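Local atomic coordinates of dehydrogenase (Thermotoga maritima, PDB entry 3EZY), a protein that catalyses the NAD(+)-dependent oxidation of myo-inositol to scyllo-inosose and so probably serves in a myo-inositol degradation pathway. Residues P96-N100 with L101-D105; K131-K134 with E135-N139; L262-Q266 with G267-S271. All coordinates share one frame; numbering follows the deposited sequence. Where two conformers were deposited one is given.

Contact 1: residues P96-N100 with L101-D105; sequences PLSLN and LADVD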
loop_
_atom_site.group_PDB
_atom_site.type_symbol
_atom_site.label_atom_id
_atom_site.label_comp_id
_atom_site.label_asym_id
_atom_site.label_seq_id
_atom_site.Cartn_x
_atom_site.Cartn_y
_atom_site.Cartn_z
ATOM N N PRO A 96 25.219 17.642 17.989
ATOM C CA PRO A 96 26.263 16.665 18.223
ATOM C C PRO A 96 26.980 17.066 19.507
ATOM O O PRO A 96 26.967 18.247 19.869
ATOM C CB PRO A 96 27.204 16.895 17.053
ATOM C CG PRO A 96 27.160 18.355 16.893
ATOM C CD PRO A 96 25.677 18.713 17.095
ATOM N N LEU A 97 27.576 16.096 20.188
ATOM C CA LEU A 97 28.360 16.364 21.390
ATOM C C LEU A 97 29.328 17.503 21.139
ATOM O O LEU A 97 29.313 18.512 21.832
ATOM C CB LEU A 97 29.152 15.117 21.760
ATOM C CG LEU A 97 28.394 14.023 22.490
ATOM C CD1 LEU A 97 29.421 12.993 22.985
ATOM C CD2 LEU A 97 27.613 14.626 23.650
ATOM N N SER A 98 30.192 17.319 20.157
ATOM C CA SER A 98 31.087 18.366 19.692
ATOM C C SER A 98 31.566 17.950 18.307
ATOM O O SER A 98 31.450 16.775 17.927
ATOM C CB SER A 98 32.302 18.525 20.636
ATOM O OG SER A 98 33.141 19.556 20.128
ATOM N N LEU A 99 32.080 18.898 17.533
ATOM C CA LEU A 99 32.701 18.549 16.273
ATOM C C LEU A 99 34.178 18.291 16.463
ATOM O O LEU A 99 34.853 17.978 15.511
ATOM C CB LEU A 99 32.519 19.649 15.218
ATOM C CG LEU A 99 31.046 20.049 15.058
ATOM C CD1 LEU A 99 30.831 21.309 14.186
ATOM C CD2 LEU A 99 30.194 18.893 14.637
ATOM N N ASN A 100 34.668 18.416 17.696
ATOM C CA ASN A 100 36.094 18.279 17.978
ATOM C C ASN A 100 36.367 17.016 18.777
ATOM O O ASN A 100 35.967 16.880 19.931
ATOM C CB ASN A 100 36.577 19.506 18.742
ATOM C CG ASN A 100 38.054 19.460 19.019
ATOM O OD1 ASN A 100 38.506 18.742 19.907
ATOM N ND2 ASN A 100 38.825 20.217 18.237
ATOM N N LEU A 101 37.054 16.071 18.171
ATOM C CA LEU A 101 37.258 14.785 18.819
ATOM C C LEU A 101 37.898 14.866 20.191
ATOM O O LEU A 101 37.591 14.064 21.052
ATOM C CB LEU A 101 38.119 13.896 17.942
ATOM C CG LEU A 101 38.320 12.547 18.619
ATOM C CD1 LEU A 101 36.955 11.869 18.679
ATOM C CD2 LEU A 101 39.351 11.681 17.848
ATOM N N ALA A 102 38.817 15.809 20.388
ATOM C CA ALA A 102 39.525 15.906 21.667
ATOM C C ALA A 102 38.523 16.371 22.707
ATOM O O ALA A 102 38.448 15.825 23.775
ATOM C CB ALA A 102 40.719 16.875 21.558
ATOM N N ASP A 103 37.706 17.354 22.368
ATOM C CA ASP A 103 36.608 17.738 23.270
ATOM C C ASP A 103 35.688 16.586 23.666
ATOM O O ASP A 103 35.268 16.468 24.819
ATOM C CB ASP A 103 35.796 18.884 22.673
ATOM C CG ASP A 103 36.537 20.210 22.750
ATOM O OD1 ASP A 103 37.459 20.320 23.585
ATOM O OD2 ASP A 103 36.206 21.141 21.990
ATOM N N VAL A 104 35.348 15.725 22.716
ATOM C CA VAL A 104 34.494 14.598 23.067
ATOM C C VAL A 104 35.211 13.678 24.045
ATOM O O VAL A 104 34.593 13.143 24.958
ATOM C CB VAL A 104 34.059 13.793 21.790
ATOM C CG1 VAL A 104 33.311 12.543 22.186
ATOM C CG2 VAL A 104 33.203 14.693 20.902
ATOM N N ASP A 105 36.518 13.467 23.853
ATOM C CA ASP A 105 37.272 12.590 24.790
ATOM C C ASP A 105 37.280 13.213 26.188
ATOM O O ASP A 105 37.097 12.541 27.192
ATOM C CB ASP A 105 38.711 12.300 24.277
ATOM C CG ASP A 105 38.742 11.225 23.156
ATOM O OD1 ASP A 105 37.885 10.293 23.173
ATOM O OD2 ASP A 105 39.612 11.318 22.242
HETATM O O HOH W 1 33.980 21.858 20.989
#
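N100 and D103 meet where the chain turns into helix 101-114. N100 reaches forward with CG anti to its backbone N (chi1 -178°) and beside the carbonyl carbon, which swings its amide over the first turn. There N100 OD1 accepts from D103 N at 2.9 Å, an almost straight bond in the carbonyl plane and on a lone pair. The same oxygen is also approached by A102 N, at a sharper angle that makes this second bond weak. N100 is thus the N-cap, and its main-chain O accepts from V104 N at 3.1 Å, starting the helical pattern. D103 turns back toward the cap: its CG lies beside the backbone N (chi1 -74°), bringing OD2 within 3.7 Å of N100 CB, the amide and carboxylate planes 41° apart. The segment belongs to the NAD-binding Rossmann domain, in which the loop after strand 90-94, with a cis peptide bond before P96, leads into this helix. Ahead of the cap, S98 forms an ST turn, its OG accepting from N100 N at 3.1 Å. A water bridges that hydroxyl to D103 OD2, donating to the carboxylate and linking the turn to the helix start. On the buried side, V104 sends its two methyls to different partners: CG1 meets L97 CD1 at 4.0 Å, the two side chains crossing at about a right angle, while CG2 packs on S98 CB at 3.9 Å. L101 and V104 also lean on helix 306-325, and D105 makes a salt bridge to K310 there.

Contact 2: residues K131-K134 with E135-N139; sequences KKLK and EAVEN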
loop_
_atom_site.group_PDB
_atom_site.type_symbol
_atom_site.label_atom_id
_atom_site.label_comp_id
_atom_site.label_asym_id
_atom_site.label_seq_id
_atom_site.Cartn_x
_atom_site.Cartn_y
_atom_site.Cartn_z
ATOM N N LYS A 131 12.694 2.066 16.086
ATOM C CA LYS A 131 12.825 1.193 17.262
ATOM C C LYS A 131 12.220 -0.206 17.071
ATOM O O LYS A 131 12.816 -1.208 17.427
ATOM C CB LYS A 131 12.165 1.870 18.473
ATOM C CG LYS A 131 12.275 1.091 19.795
ATOM C CD LYS A 131 12.081 2.105 20.948
ATOM C CE LYS A 131 11.475 1.472 22.206
ATOM N NZ LYS A 131 12.099 0.192 22.551
ATOM N N LYS A 132 11.010 -0.258 16.537
ATOM C CA LYS A 132 10.376 -1.524 16.282
ATOM C C LYS A 132 11.198 -2.338 15.276
ATOM O O LYS A 132 11.359 -3.559 15.418
ATOM C CB LYS A 132 8.930 -1.297 15.794
ATOM C CG LYS A 132 8.289 -2.568 15.285
ATOM C CD LYS A 132 7.302 -3.253 16.265
ATOM C CE LYS A 132 7.587 -3.039 17.718
ATOM N NZ LYS A 132 6.683 -3.937 18.530
ATOM N N LEU A 133 11.761 -1.663 14.274
ATOM C CA LEU A 133 12.587 -2.350 13.287
ATOM C C LEU A 133 13.880 -2.866 13.945
ATOM O O LEU A 133 14.287 -4.010 13.724
ATOM C CB LEU A 133 12.937 -1.406 12.120
ATOM C CG LEU A 133 13.731 -2.058 10.974
ATOM C CD1 LEU A 133 13.379 -1.456 9.601
ATOM C CD2 LEU A 133 15.235 -1.962 11.221
ATOM N N LYS A 134 14.525 -2.030 14.752
ATOM C CA LYS A 134 15.730 -2.469 15.484
ATOM C C LYS A 134 15.454 -3.728 16.329
ATOM O O LYS A 134 16.264 -4.667 16.319
ATOM C CB LYS A 134 16.284 -1.332 16.357
ATOM C CG LYS A 134 17.608 -1.650 17.110
ATOM C CD LYS A 134 17.269 -2.191 18.494
ATOM C CE LYS A 134 18.518 -2.451 19.355
ATOM N NZ LYS A 134 19.640 -3.077 18.576
ATOM N N GLU A 135 14.335 -3.745 17.051
ATOM C CA GLU A 135 13.941 -4.915 17.867
ATOM C C GLU A 135 13.698 -6.144 17.021
ATOM O O GLU A 135 14.219 -7.232 17.322
ATOM C CB GLU A 135 12.702 -4.583 18.693
ATOM C CG GLU A 135 13.084 -3.656 19.855
ATOM C CD GLU A 135 11.911 -2.980 20.527
ATOM O OE1 GLU A 135 10.779 -3.023 20.009
ATOM O OE2 GLU A 135 12.139 -2.368 21.587
ATOM N N ALA A 136 12.938 -5.991 15.934
ATOM C CA ALA A 136 12.794 -7.125 15.037
ATOM C C ALA A 136 14.136 -7.670 14.521
ATOM O O ALA A 136 14.331 -8.864 14.496
ATOM C CB ALA A 136 11.839 -6.860 13.895
ATOM N N VAL A 137 15.050 -6.820 14.105
ATOM C CA VAL A 137 16.353 -7.301 13.623
ATOM C C VAL A 137 17.093 -8.064 14.738
ATOM O O VAL A 137 17.648 -9.161 14.538
ATOM C CB VAL A 137 17.207 -6.103 13.104
ATOM C CG1 VAL A 137 18.648 -6.509 12.886
ATOM C CG2 VAL A 137 16.618 -5.588 11.778
ATOM N N GLU A 138 17.076 -7.466 15.918
ATOM C CA GLU A 138 17.746 -7.985 17.085
ATOM C C GLU A 138 17.192 -9.348 17.448
ATOM O O GLU A 138 17.941 -10.243 17.798
ATOM C CB GLU A 138 17.524 -6.982 18.239
ATOM C CG GLU A 138 18.014 -7.443 19.570
ATOM C CD GLU A 138 18.170 -6.294 20.554
ATOM O OE1 GLU A 138 17.288 -5.402 20.613
ATOM O OE2 GLU A 138 19.183 -6.306 21.278
ATOM N N ASN A 139 15.873 -9.503 17.349
ATOM C CA ASN A 139 15.189 -10.787 17.536
ATOM C C ASN A 139 15.473 -11.944 16.579
ATOM O O ASN A 139 15.000 -13.054 16.828
ATOM C CB ASN A 139 13.677 -10.557 17.511
ATOM C CG ASN A 139 13.213 -9.881 18.752
ATOM O OD1 ASN A 139 13.946 -9.872 19.748
ATOM N ND2 ASN A 139 12.037 -9.275 18.717
HETATM O O HOH W 2 9.350 -5.309 19.281
#
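The carboxylate of E135 has the K131 ammonium and the K131 carbonyl O over one face, K131 NZ standing 2.7 Å from E135 OE2 and 36° out of the plane, a short salt bridge. From the opposite face a water comes to OE1, which accepts a hydrogen bond from it at 2.8 Å; K132 CE lies at the OE1 edge, near the plane. The water in turn accepts from K132 NZ, so the second lysine is joined indirectly, its own NZ 4.4 Å from E135 OE1. K134 lies over one face of the E138 carboxylate, CE 3.4 Å from E138 OE1, with a long salt bridge at 3.9 Å from K134 NZ to the same oxygen. The stronger polar partner of that ammonium is Y183, which offers its main-chain O and, through its ring, a cation-pi contact.

E135 starts with CG beside the backbone N (chi1 -74°) and then runs extended, back along the helix over the preceding turn. K131 leaves on an extended chain that bends only at its last torsion (chi4 45°), bringing NZ round to the carboxylate. With an alanine here instead of E135, the K131 ammonium would probably lose its carboxylate mate and the water link to K132 would be broken. Elsewhere on the helix, L133 CD2 and V137 CG2 lie side by side at 3.9 Å. Both residues pack on strands 238-245 and 248-252, while K132 touches T258 of the second subunit. K131 with E135, and more loosely K134 with E138, are i to i+4 salt bridges on amphipathic alpha helix 128-138, whose apolar side lies against the C-terminal domain's sheet.

Contact 3: residues L262-Q266 with G267-S271; sequences LTDEQ and GDRGS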
loop_
_atom_site.group_PDB
_atom_site.type_symbol
_atom_site.label_atom_id
_atom_site.label_comp_id
_atom_site.label_asym_id
_atom_site.label_seq_id
_atom_site.Cartn_x
_atom_site.Cartn_y
_atom_site.Cartn_z
ATOM N N LEU A 262 -7.455 9.344 -2.030
ATOM C CA LEU A 262 -8.363 9.877 -3.034
ATOM C C LEU A 262 -8.032 9.235 -4.366
ATOM O O LEU A 262 -6.838 9.130 -4.747
ATOM C CB LEU A 262 -8.181 11.400 -3.120
ATOM C CG LEU A 262 -8.859 12.112 -4.272
ATOM C CD1 LEU A 262 -10.352 12.132 -4.010
ATOM C CD2 LEU A 262 -8.348 13.539 -4.328
ATOM N N THR A 263 -9.073 8.780 -5.074
ATOM C CA THR A 263 -8.893 8.112 -6.367
ATOM C C THR A 263 -9.609 8.838 -7.513
ATOM O O THR A 263 -10.824 9.093 -7.453
ATOM C CB THR A 263 -9.381 6.654 -6.350
ATOM O OG1 THR A 263 -8.736 5.950 -5.279
ATOM C CG2 THR A 263 -9.069 5.970 -7.690
ATOM N N ASP A 264 -8.854 9.185 -8.549
ATOM C CA ASP A 264 -9.456 9.843 -9.692
ATOM C C ASP A 264 -8.977 9.175 -10.957
ATOM O O ASP A 264 -8.400 8.069 -10.890
ATOM C CB ASP A 264 -9.225 11.355 -9.665
ATOM C CG ASP A 264 -7.762 11.756 -9.919
ATOM O OD1 ASP A 264 -6.958 10.929 -10.405
ATOM O OD2 ASP A 264 -7.425 12.926 -9.614
ATOM N N GLU A 265 -9.176 9.833 -12.104
ATOM C CA GLU A 265 -8.806 9.208 -13.407
ATOM C C GLU A 265 -7.373 8.759 -13.451
ATOM O O GLU A 265 -7.011 7.795 -14.154
ATOM C CB GLU A 265 -8.977 10.191 -14.556
ATOM C CG GLU A 265 -10.386 10.348 -15.029
ATOM C CD GLU A 265 -11.110 11.400 -14.231
ATOM O OE1 GLU A 265 -10.560 11.789 -13.163
ATOM O OE2 GLU A 265 -12.220 11.836 -14.667
ATOM N N GLN A 266 -6.512 9.476 -12.735
ATOM C CA GLN A 266 -5.094 9.120 -12.816
ATOM C C GLN A 266 -4.706 8.049 -11.825
ATOM O O GLN A 266 -3.572 7.587 -11.862
ATOM C CB GLN A 266 -4.237 10.332 -12.517
ATOM C CG GLN A 266 -4.181 11.374 -13.601
ATOM C CD GLN A 266 -3.371 12.588 -13.102
ATOM O OE1 GLN A 266 -2.411 12.436 -12.318
ATOM N NE2 GLN A 266 -3.786 13.787 -13.505
ATOM N N GLY A 267 -5.594 7.701 -10.892
ATOM C CA GLY A 267 -5.285 6.628 -9.921
ATOM C C GLY A 267 -5.393 7.110 -8.495
ATOM O O GLY A 267 -5.952 8.185 -8.252
ATOM N N ASP A 268 -4.845 6.333 -7.557
ATOM C CA ASP A 268 -4.852 6.643 -6.117
ATOM C C ASP A 268 -3.882 7.742 -5.762
ATOM O O ASP A 268 -2.746 7.756 -6.275
ATOM C CB ASP A 268 -4.453 5.402 -5.285
ATOM C CG ASP A 268 -5.478 4.311 -5.363
ATOM O OD1 ASP A 268 -6.653 4.617 -5.691
ATOM O OD2 ASP A 268 -5.116 3.141 -5.081
ATOM N N ARG A 269 -4.324 8.632 -4.874
ATOM C CA ARG A 269 -3.502 9.692 -4.278
ATOM C C ARG A 269 -3.594 9.628 -2.768
ATOM O O ARG A 269 -4.677 9.760 -2.188
ATOM C CB ARG A 269 -3.994 11.084 -4.724
ATOM C CG ARG A 269 -4.077 11.214 -6.255
ATOM C CD ARG A 269 -4.469 12.632 -6.692
ATOM N NE ARG A 269 -3.388 13.541 -6.364
ATOM C CZ ARG A 269 -3.375 14.834 -6.675
ATOM N NH1 ARG A 269 -4.416 15.363 -7.328
ATOM N NH2 ARG A 269 -2.326 15.589 -6.319
ATOM N N GLY A 270 -2.445 9.436 -2.137
ATOM C CA GLY A 270 -2.354 9.363 -0.669
ATOM C C GLY A 270 -2.150 10.723 -0.033
ATOM O O GLY A 270 -1.970 11.700 -0.736
ATOM N N SER A 271 -2.167 10.785 1.303
ATOM C CA SER A 271 -1.953 12.018 2.062
ATOM C C SER A 271 -0.506 12.520 1.971
ATOM O O SER A 271 0.406 11.738 1.700
ATOM C CB SER A 271 -2.296 11.734 3.522
ATOM O OG SER A 271 -2.254 12.913 4.272
#
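G267 closes the turn with D264, its N donating to D264 O at 2.8 Å and its O accepting from D264 N. At its phi of 123° a side chain would jam against the carbonyl O of Q266. D264 sets the corner, CG between its backbone N and carbonyl carbon (chi1 70°) and OD1 accepting from Q266 N, an Asx turn. D268 follows on the opposite face, alongside T263 and pointing the same way; in this non-hydrogen-bonded antiparallel pair T263 OG1 donates to D268 OD1 at 2.5 Å, on the anti side of the carboxylate. This is a beta hairpin with a two-residue loop, E265-Q266, in a type I turn from D264 to G267. D268 also makes a salt bridge to R256 and a hydrogen bond to Y273, both of the third subunit, while L262 and T263 pair with a strand of the second. R269 comes next, in a hydrogen-bonded pair with L262, R269 N to L262 O 2.6 Å. On the shared face D264 OD2 lies at the guanidinium edge, 4.5 Å from R269 NH1, too far for a salt bridge; R269 NH2 instead makes a weak hydrogen bond to Q266 of the third subunit.

How the contacts relate
The three contacts follow one another along the chain without nesting or crossing, all three joining adjacent segments. Contact 1 comes first, in the Rossmann domain, where the loop after strand 90-94 closes onto the start of helix 101-114 and is set against helix 306-325. Contact 2 closes no loop but links successive turns of helix 128-138 on the C-terminal domain's sheet, its centre about 29 Å from that of contact 1. Contact 3 closes a hairpin that projects from the chain toward two other subunits. Its centre is about 49 Å from that of contact 1, on the opposite side of the chain's centre, and about 33 Å from that of contact 2.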